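Peptidoglycan D,D-transpeptidase FtsI (Yersinia pestis, PDB 6SYN) probably cross-links peptidoglycan as a class B penicillin-binding protein, a D,D-transpeptidase whose active site takes up a penicillin-derived ligand. Local coordinates at residues A[35-40]-A[103-108]; A[280-285]-A[352-357]. One frame throughout, in Å; residues are numbered along the deposited sequence.

Contact 1 of 2, residues A[35-40]-A[103-108]; sequences AVWADP and GIHLRQ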
ATOM      1  N   ALA A  35      -6.956  23.977  24.111  1.00 21.55           N
ATOM      2  CA  ALA A  35      -7.541  22.616  24.090  1.00 20.94           C
ATOM      3  C   ALA A  35      -8.276  22.358  25.408  1.00 20.74           C
ATOM      4  O   ALA A  35      -7.902  22.966  26.428  1.00 20.57           O
ATOM      5  CB  ALA A  35      -6.461  21.591  23.857  1.00 20.77           C
ATOM      6  N   VAL A  36      -9.285  21.486  25.372  1.00 20.30           N
ATOM      7  CA  VAL A  36     -10.100  21.100  26.557  1.00 19.98           C
ATOM      8  C   VAL A  36      -9.830  19.627  26.851  1.00 19.96           C
ATOM      9  O   VAL A  36     -10.070  18.782  25.965  1.00 19.41           O
ATOM     10  CB  VAL A  36     -11.602  21.379  26.353  1.00 19.81           C
ATOM     11  CG1 VAL A  36     -12.429  20.913  27.544  1.00 19.56           C
ATOM     12  CG2 VAL A  36     -11.859  22.853  26.074  1.00 19.77           C
ATOM     13  N   TRP A  37      -9.330  19.351  28.054  1.00 20.22           N
ATOM     14  CA  TRP A  37      -9.074  17.979  28.550  1.00 20.50           C
ATOM     15  C   TRP A  37      -9.745  17.813  29.911  1.00 21.18           C
ATOM     16  O   TRP A  37      -9.998  18.828  30.579  1.00 21.32           O
ATOM     17  CB  TRP A  37      -7.573  17.685  28.589  1.00 20.14           C
ATOM     18  CG  TRP A  37      -6.767  18.555  29.503  1.00 20.04           C
ATOM     19  CD1 TRP A  37      -6.283  19.805  29.249  1.00 20.06           C
ATOM     20  CD2 TRP A  37      -6.288  18.201  30.810  1.00 19.78           C
ATOM     21  NE1 TRP A  37      -5.557  20.261  30.316  1.00 19.99           N
ATOM     22  CE2 TRP A  37      -5.537  19.295  31.288  1.00 19.86           C
ATOM     23  CE3 TRP A  37      -6.424  17.071  31.622  1.00 19.94           C
ATOM     24  CZ2 TRP A  37      -4.938  19.295  32.546  1.00 19.91           C
ATOM     25  CZ3 TRP A  37      -5.831  17.071  32.865  1.00 20.06           C
ATOM     26  CH2 TRP A  37      -5.100  18.169  33.320  1.00 19.79           C
ATOM     27  N   ALA A  38     -10.089  16.576  30.252  1.00 22.32           N
ATOM     28  CA  ALA A  38     -10.644  16.191  31.564  1.00 23.65           C
ATOM     29  C   ALA A  38      -9.591  15.353  32.288  1.00 25.31           C
ATOM     30  O   ALA A  38      -8.875  14.595  31.605  1.00 26.19           O
ATOM     31  CB  ALA A  38     -11.942  15.447  31.390  1.00 23.43           C
ATOM     32  N   ASP A  39      -9.454  15.556  33.600  1.00 27.49           N
ATOM     33  CA  ASP A  39      -8.672  14.684  34.516  1.00 28.40           C
ATOM     34  C   ASP A  39      -9.636  13.642  35.061  1.00 28.52           C
ATOM     35  O   ASP A  39     -10.181  13.825  36.143  1.00 28.49           O
ATOM     36  CB  ASP A  39      -8.040  15.486  35.658  1.00 28.78           C
ATOM     37  CG  ASP A  39      -7.144  14.673  36.582  1.00 28.91           C
ATOM     38  OD1 ASP A  39      -7.372  13.447  36.722  1.00 28.21           O
ATOM     39  OD2 ASP A  39      -6.222  15.276  37.157  1.00 28.97           O
ATOM     40  N   PRO A  40      -9.887  12.524  34.347  1.00 30.06           N
ATOM     41  CA  PRO A  40     -11.017  11.666  34.689  1.00 31.15           C
ATOM     42  C   PRO A  40     -11.000  11.249  36.169  1.00 32.24           C
ATOM     43  O   PRO A  40     -12.042  11.322  36.769  1.00 32.17           O
ATOM     44  CB  PRO A  40     -10.883  10.473  33.730  1.00 31.12           C
ATOM     45  CG  PRO A  40     -10.054  11.005  32.584  1.00 30.64           C
ATOM     46  CD  PRO A  40      -9.097  11.988  33.227  1.00 30.63           C
ATOM     47  N   GLY A 103     -12.061  18.940  37.505  1.00 24.18           N
ATOM     48  CA  GLY A 103     -11.587  17.914  36.555  1.00 23.67           C
ATOM     49  C   GLY A 103     -11.593  18.410  35.116  1.00 23.25           C
ATOM     50  O   GLY A 103     -11.088  17.676  34.254  1.00 23.08           O
ATOM     51  N   ILE A 104     -12.155  19.599  34.863  1.00 22.43           N
ATOM     52  CA  ILE A 104     -12.223  20.246  33.519  1.00 21.94           C
ATOM     53  C   ILE A 104     -11.080  21.258  33.428  1.00 20.88           C
ATOM     54  O   ILE A 104     -10.947  22.064  34.362  1.00 20.77           O
ATOM     55  CB  ILE A 104     -13.593  20.922  33.288  1.00 21.89           C
ATOM     56  CG1 ILE A 104     -14.759  19.936  33.425  1.00 21.82           C
ATOM     57  CG2 ILE A 104     -13.622  21.647  31.949  1.00 21.65           C
ATOM     58  CD1 ILE A 104     -14.715  18.758  32.469  1.00 21.88           C
ATOM     59  N   HIS A 105     -10.316  21.229  32.335  1.00 20.19           N
ATOM     60  CA  HIS A 105      -9.098  22.061  32.149  1.00 20.27           C
ATOM     61  C   HIS A 105      -9.056  22.665  30.740  1.00 20.59           C
ATOM     62  O   HIS A 105      -9.327  21.938  29.761  1.00 19.90           O
ATOM     63  CB  HIS A 105      -7.832  21.235  32.408  1.00 19.93           C
ATOM     64  CG  HIS A 105      -7.716  20.678  33.788  1.00 19.92           C
ATOM     65  ND1 HIS A 105      -7.003  21.314  34.786  1.00 19.81           N
ATOM     66  CD2 HIS A 105      -8.186  19.534  34.331  1.00 19.79           C
ATOM     67  CE1 HIS A 105      -7.055  20.597  35.891  1.00 19.88           C
ATOM     68  NE2 HIS A 105      -7.774  19.499  35.638  1.00 19.97           N
ATOM     69  N   LEU A 106      -8.715  23.953  30.660  1.00 21.24           N
ATOM     70  CA  LEU A 106      -8.199  24.620  29.437  1.00 21.98           C
ATOM     71  C   LEU A 106      -6.671  24.697  29.547  1.00 22.43           C
ATOM     72  O   LEU A 106      -6.183  24.951  30.663  1.00 22.69           O
ATOM     73  CB  LEU A 106      -8.822  26.016  29.323  1.00 22.19           C
ATOM     74  CG  LEU A 106     -10.172  26.098  28.609  1.00 22.51           C
ATOM     75  CD1 LEU A 106     -10.009  25.946  27.103  1.00 22.72           C
ATOM     76  CD2 LEU A 106     -11.153  25.065  29.147  1.00 22.51           C
ATOM     77  N   ARG A 107      -5.949  24.448  28.451  1.00 23.22           N
ATOM     78  CA  ARG A 107      -4.503  24.783  28.323  1.00 24.18           C
ATOM     79  C   ARG A 107      -4.180  25.110  26.859  1.00 24.14           C
ATOM     80  O   ARG A 107      -4.765  24.475  25.956  1.00 23.09           O
ATOM     81  CB  ARG A 107      -3.603  23.673  28.883  1.00 24.93           C
ATOM     82  CG  ARG A 107      -3.558  22.379  28.080  1.00 25.84           C
ATOM     83  CD  ARG A 107      -2.279  21.591  28.333  1.00 26.64           C
ATOM     84  NE  ARG A 107      -2.119  20.471  27.407  1.00 27.08           N
ATOM     85  CZ  ARG A 107      -1.958  19.193  27.749  1.00 28.36           C
ATOM     86  NH1 ARG A 107      -1.917  18.829  29.021  1.00 28.54           N
ATOM     87  NH2 ARG A 107      -1.833  18.270  26.808  1.00 29.22           N
ATOM     88  N   GLN A 108      -3.301  26.097  26.652  1.00 24.52           N
ATOM     89  CA  GLN A 108      -2.684  26.420  25.340  1.00 24.84           C
ATOM     90  C   GLN A 108      -1.632  25.346  25.041  1.00 24.44           C
ATOM     91  O   GLN A 108      -0.828  25.045  25.947  1.00 24.77           O
ATOM     92  CB  GLN A 108      -2.080  27.825  25.364  1.00 25.30           C
ATOM     93  CG  GLN A 108      -3.118  28.898  25.662  1.00 26.32           C
ATOM     94  CD  GLN A 108      -2.572  30.305  25.644  1.00 26.77           C
ATOM     95  OE1 GLN A 108      -1.681  30.640  24.867  1.00 27.29           O
ATOM     96  NE2 GLN A 108      -3.128  31.149  26.498  1.00 27.08           N
TER
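Strand 35-38 runs antiparallel to strand 104-108 in the sheet of the N-terminal penicillin-binding protein dimerisation region. W37 sits opposite H105 in a hydrogen-bonded pair, and its indole makes the largest single contribution. Its CG takes the crowded position between the backbone N and the carbonyl carbon (chi1 62°), which swings the ring over the neighbouring strand. Leaving CB, the indole first passes H105: CD1 lies near both CB and O of that residue. Farther along, NE1 and CE2 of W37 each come within 3.2 Å of H105 CB, which makes a CH-pi contact over the five-membered ring. At the far end CZ2 and CH2 lie over the imidazole, the W37 six-membered ring and the H105 ring forming an offset stack, centroids 4.0 Å apart and planes at 9°. R107 covers the opposite face of the indole: its CG passes 3.7 Å from W37 NE1, and CZ stands 4.8 Å from the centroid of the W37 five-membered ring in a cation-pi contact. F81 stacks on W37 as well. On the other side of the sheet V36 CG2 meets L106 CD1 at 3.7 Å, where I96 of helix 90-97 packs against both. Backbone bonds hold the register, two each for A35-R107 and W37-H105; past the strand, D39 N donates to G103 O at 2.8 Å. The pi cloud of W37 would be polarised toward R107, though the salt bridge from R107 NE to E109 would offset part of that charge; backbone pairing places W37 opposite H105, and their side-chain torsions lay the rings together.

Contact 2 of 2, residues A[280-285]-A[352-357]; sequences FVNGHQ and WSDIER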
ATOM      1  N   PHE A 280      -0.010 -33.533 -15.274  1.00 14.94           N
ATOM      2  CA  PHE A 280       0.232 -33.927 -13.864  1.00 15.20           C
ATOM      3  C   PHE A 280       1.686 -33.629 -13.491  1.00 15.18           C
ATOM      4  O   PHE A 280       2.610 -33.804 -14.315  1.00 15.02           O
ATOM      5  CB  PHE A 280      -0.169 -35.383 -13.613  1.00 15.48           C
ATOM      6  CG  PHE A 280      -1.656 -35.604 -13.469  1.00 15.74           C
ATOM      7  CD1 PHE A 280      -2.339 -35.143 -12.354  1.00 15.91           C
ATOM      8  CD2 PHE A 280      -2.377 -36.275 -14.448  1.00 15.99           C
ATOM      9  CE1 PHE A 280      -3.706 -35.346 -12.223  1.00 16.24           C
ATOM     10  CE2 PHE A 280      -3.744 -36.478 -14.315  1.00 16.02           C
ATOM     11  CZ  PHE A 280      -4.407 -36.012 -13.204  1.00 16.17           C
ATOM     12  N   VAL A 281       1.834 -33.145 -12.258  1.00 15.40           N
ATOM     13  CA  VAL A 281       3.105 -32.816 -11.555  1.00 15.39           C
ATOM     14  C   VAL A 281       2.976 -33.419 -10.147  1.00 15.87           C
ATOM     15  O   VAL A 281       2.156 -32.902  -9.353  1.00 15.67           O
ATOM     16  CB  VAL A 281       3.322 -31.289 -11.558  1.00 14.99           C
ATOM     17  CG1 VAL A 281       4.545 -30.857 -10.761  1.00 14.97           C
ATOM     18  CG2 VAL A 281       3.395 -30.749 -12.978  1.00 14.86           C
ATOM     19  N   ASN A 282       3.675 -34.531  -9.890  1.00 16.57           N
ATOM     20  CA  ASN A 282       3.640 -35.289  -8.605  1.00 17.42           C
ATOM     21  C   ASN A 282       2.213 -35.770  -8.296  1.00 18.36           C
ATOM     22  O   ASN A 282       1.887 -35.904  -7.089  1.00 18.72           O
ATOM     23  CB  ASN A 282       4.136 -34.459  -7.412  1.00 17.40           C
ATOM     24  CG  ASN A 282       5.586 -34.022  -7.486  1.00 17.24           C
ATOM     25  OD1 ASN A 282       5.972 -33.061  -6.820  1.00 17.28           O
ATOM     26  ND2 ASN A 282       6.403 -34.725  -8.257  1.00 16.76           N
ATOM     27  N   GLY A 283       1.385 -36.005  -9.322  1.00 19.41           N
ATOM     28  CA  GLY A 283       0.004 -36.505  -9.165  1.00 20.42           C
ATOM     29  C   GLY A 283      -1.006 -35.409  -8.854  1.00 21.44           C
ATOM     30  O   GLY A 283      -2.177 -35.763  -8.600  1.00 21.97           O
ATOM     31  N   HIS A 284      -0.581 -34.138  -8.856  1.00 22.65           N
ATOM     32  CA  HIS A 284      -1.455 -32.931  -8.800  1.00 23.74           C
ATOM     33  C   HIS A 284      -1.648 -32.388 -10.227  1.00 24.25           C
ATOM     34  O   HIS A 284      -0.642 -32.292 -10.965  1.00 24.18           O
ATOM     35  CB  HIS A 284      -0.860 -31.854  -7.875  1.00 24.26           C
ATOM     36  CG  HIS A 284      -0.722 -32.260  -6.442  1.00 24.91           C
ATOM     37  ND1 HIS A 284       0.512 -32.371  -5.822  1.00 24.67           N
ATOM     38  CD2 HIS A 284      -1.646 -32.568  -5.505  1.00 24.54           C
ATOM     39  CE1 HIS A 284       0.341 -32.732  -4.570  1.00 24.56           C
ATOM     40  NE2 HIS A 284      -0.975 -32.863  -4.350  1.00 24.63           N
ATOM     41  N   GLN A 285      -2.885 -32.051 -10.606  1.00 24.41           N
ATOM     42  CA  GLN A 285      -3.229 -31.520 -11.954  1.00 24.90           C
ATOM     43  C   GLN A 285      -2.937 -30.015 -12.006  1.00 24.66           C
ATOM     44  O   GLN A 285      -3.549 -29.272 -11.224  1.00 24.47           O
ATOM     45  CB  GLN A 285      -4.701 -31.779 -12.299  1.00 25.00           C
ATOM     46  CG  GLN A 285      -4.997 -31.694 -13.793  1.00 24.93           C
ATOM     47  CD  GLN A 285      -6.459 -31.832 -14.147  1.00 24.82           C
ATOM     48  OE1 GLN A 285      -6.811 -32.059 -15.302  1.00 24.80           O
ATOM     49  NE2 GLN A 285      -7.330 -31.683 -13.160  1.00 24.31           N
ATOM     50  N   TRP A 352      13.739 -28.778  -3.738  1.00 23.07           N
ATOM     51  CA  TRP A 352      12.315 -28.519  -4.076  1.00 20.63           C
ATOM     52  C   TRP A 352      11.689 -29.767  -4.698  1.00 19.85           C
ATOM     53  O   TRP A 352      12.380 -30.435  -5.489  1.00 20.41           O
ATOM     54  CB  TRP A 352      12.197 -27.352  -5.055  1.00 19.37           C
ATOM     55  CG  TRP A 352      12.589 -26.008  -4.529  1.00 18.27           C
ATOM     56  CD1 TRP A 352      13.787 -25.630  -3.995  1.00 17.67           C
ATOM     57  CD2 TRP A 352      11.772 -24.826  -4.565  1.00 17.72           C
ATOM     58  NE1 TRP A 352      13.761 -24.300  -3.670  1.00 17.49           N
ATOM     59  CE2 TRP A 352      12.539 -23.779  -4.009  1.00 17.43           C
ATOM     60  CE3 TRP A 352      10.469 -24.556  -5.002  1.00 17.35           C
ATOM     61  CZ2 TRP A 352      12.037 -22.485  -3.879  1.00 17.11           C
ATOM     62  CZ3 TRP A 352       9.978 -23.276  -4.876  1.00 17.10           C
ATOM     63  CH2 TRP A 352      10.753 -22.257  -4.323  1.00 17.01           C
ATOM     64  N   SER A 353      10.419 -30.036  -4.383  1.00 18.74           N
ATOM     65  CA  SER A 353       9.545 -30.970  -5.138  1.00 17.68           C
ATOM     66  C   SER A 353       9.128 -30.293  -6.445  1.00 17.19           C
ATOM     67  O   SER A 353       9.213 -29.056  -6.534  1.00 16.97           O
ATOM     68  CB  SER A 353       8.348 -31.404  -4.329  1.00 17.50           C
ATOM     69  OG  SER A 353       7.532 -30.295  -3.980  1.00 17.13           O
ATOM     70  N   ASP A 354       8.700 -31.090  -7.421  1.00 16.97           N
ATOM     71  CA  ASP A 354       8.330 -30.636  -8.786  1.00 16.66           C
ATOM     72  C   ASP A 354       7.061 -29.771  -8.716  1.00 16.19           C
ATOM     73  O   ASP A 354       6.977 -28.793  -9.484  1.00 15.86           O
ATOM     74  CB  ASP A 354       8.215 -31.846  -9.714  1.00 16.79           C
ATOM     75  CG  ASP A 354       9.559 -32.482 -10.029  1.00 17.15           C
ATOM     76  OD1 ASP A 354      10.528 -32.236  -9.271  1.00 17.32           O
ATOM     77  OD2 ASP A 354       9.628 -33.213 -11.034  1.00 17.42           O
ATOM     78  N   ILE A 355       6.123 -30.105  -7.824  1.00 15.96           N
ATOM     79  CA  ILE A 355       4.870 -29.321  -7.586  1.00 15.85           C
ATOM     80  C   ILE A 355       5.226 -27.987  -6.915  1.00 15.32           C
ATOM     81  O   ILE A 355       4.544 -26.986  -7.207  1.00 15.17           O
ATOM     82  CB  ILE A 355       3.817 -30.117  -6.776  1.00 16.10           C
ATOM     83  CG1 ILE A 355       2.515 -29.330  -6.580  1.00 16.19           C
ATOM     84  CG2 ILE A 355       4.369 -30.583  -5.433  1.00 16.24           C
ATOM     85  CD1 ILE A 355       1.907 -28.765  -7.846  1.00 16.18           C
ATOM     86  N   GLU A 356       6.243 -27.961  -6.049  1.00 14.84           N
ATOM     87  CA  GLU A 356       6.681 -26.719  -5.356  1.00 14.53           C
ATOM     88  C   GLU A 356       7.247 -25.752  -6.402  1.00 14.42           C
ATOM     89  O   GLU A 356       6.789 -24.595  -6.441  1.00 14.65           O
ATOM     90  CB  GLU A 356       7.658 -27.048  -4.227  1.00 14.57           C
ATOM     91  CG  GLU A 356       6.942 -27.488  -2.960  1.00 14.61           C
ATOM     92  CD  GLU A 356       7.795 -28.169  -1.903  1.00 14.69           C
ATOM     93  OE1 GLU A 356       8.985 -28.445  -2.176  1.00 14.78           O
ATOM     94  OE2 GLU A 356       7.264 -28.418  -0.803  1.00 14.60           O
ATOM     95  N   ARG A 357       8.163 -26.236  -7.247  1.00 14.31           N
ATOM     96  CA  ARG A 357       8.754 -25.499  -8.399  1.00 14.06           C
ATOM     97  C   ARG A 357       7.644 -24.896  -9.269  1.00 13.71           C
ATOM     98  O   ARG A 357       7.735 -23.697  -9.588  1.00 14.00           O
ATOM     99  CB  ARG A 357       9.649 -26.442  -9.210  1.00 14.25           C
ATOM    100  CG  ARG A 357      10.924 -26.835  -8.475  1.00 14.37           C
ATOM    101  CD  ARG A 357      11.562 -28.096  -9.013  1.00 14.40           C
ATOM    102  NE  ARG A 357      12.218 -27.859 -10.287  1.00 14.36           N
ATOM    103  CZ  ARG A 357      12.780 -28.798 -11.036  1.00 14.49           C
ATOM    104  NH1 ARG A 357      12.768 -30.063 -10.644  1.00 14.70           N
ATOM    105  NH2 ARG A 357      13.354 -28.470 -12.180  1.00 14.56           N
TER
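N282 has CG anti to its carbonyl carbon (chi1 -63°), and with chi2 at 159° its amide oxygen arrives at the backbone N of I355. The I355 side chain, with CG1 anti to its own backbone N, sends CG1 to H284 and CG2 to N282 OD1. N282 is in the type I' turn of a beta hairpin, V281 to H284, and I355 is in the first turn of helix 354-360, so the hairpin tip is docked on a helix N-terminus within the transpeptidase domain. I355 N donates to N282 OD1 at 3.1 Å, from well above the plane of the amide carbonyl. The same N282 OD1 lies 3.3 Å from I355 CG2, while the other branch of the amide, N282 ND2, passes 3.7 Å from D354 CB. An N-H at a helix start would tend to favour this partly negative oxygen. V281 CG1, anti to its own backbone N, lies against the helix backbone, 3.4 Å from D354 C; L314 of helix 306-314 also packs on V281. H284 crosses I355 at about a right angle, H284 ND1 coming 3.7 Å from I355 CG1. The helix start is a capping box: S353 N donates to E356 OE1 at an almost straight 169°, and E356 N returns a weak bond to S353 OG. E356 OE1 also pairs with K349, outside the contact. Within the same turn, D354 makes a long salt bridge to the residue three positions on, its bond weak, with R357 NH1 standing 3.4 Å from D354 OD1.

Contacts 1 and 2 lie on opposite sides of the chain's centre, about 53 Å apart at their nearest atoms, and share no secondary-structure element. Contact 1 is partly buried and joins neighbouring strands of the N-terminal sheet, so repeated main-chain bonds set its register and aromatic and cation-pi packing covers one side. Contact 2 is a smaller surface patch, 252 against 531 Å², where a turn meets a helix start; one side-chain-to-backbone bond replaces the ladder. Contact 2 is the nearer to the bound ligand, about 11 Å from the I355 side chain to it, without touching it, while contact 1 belongs to the dimerisation region.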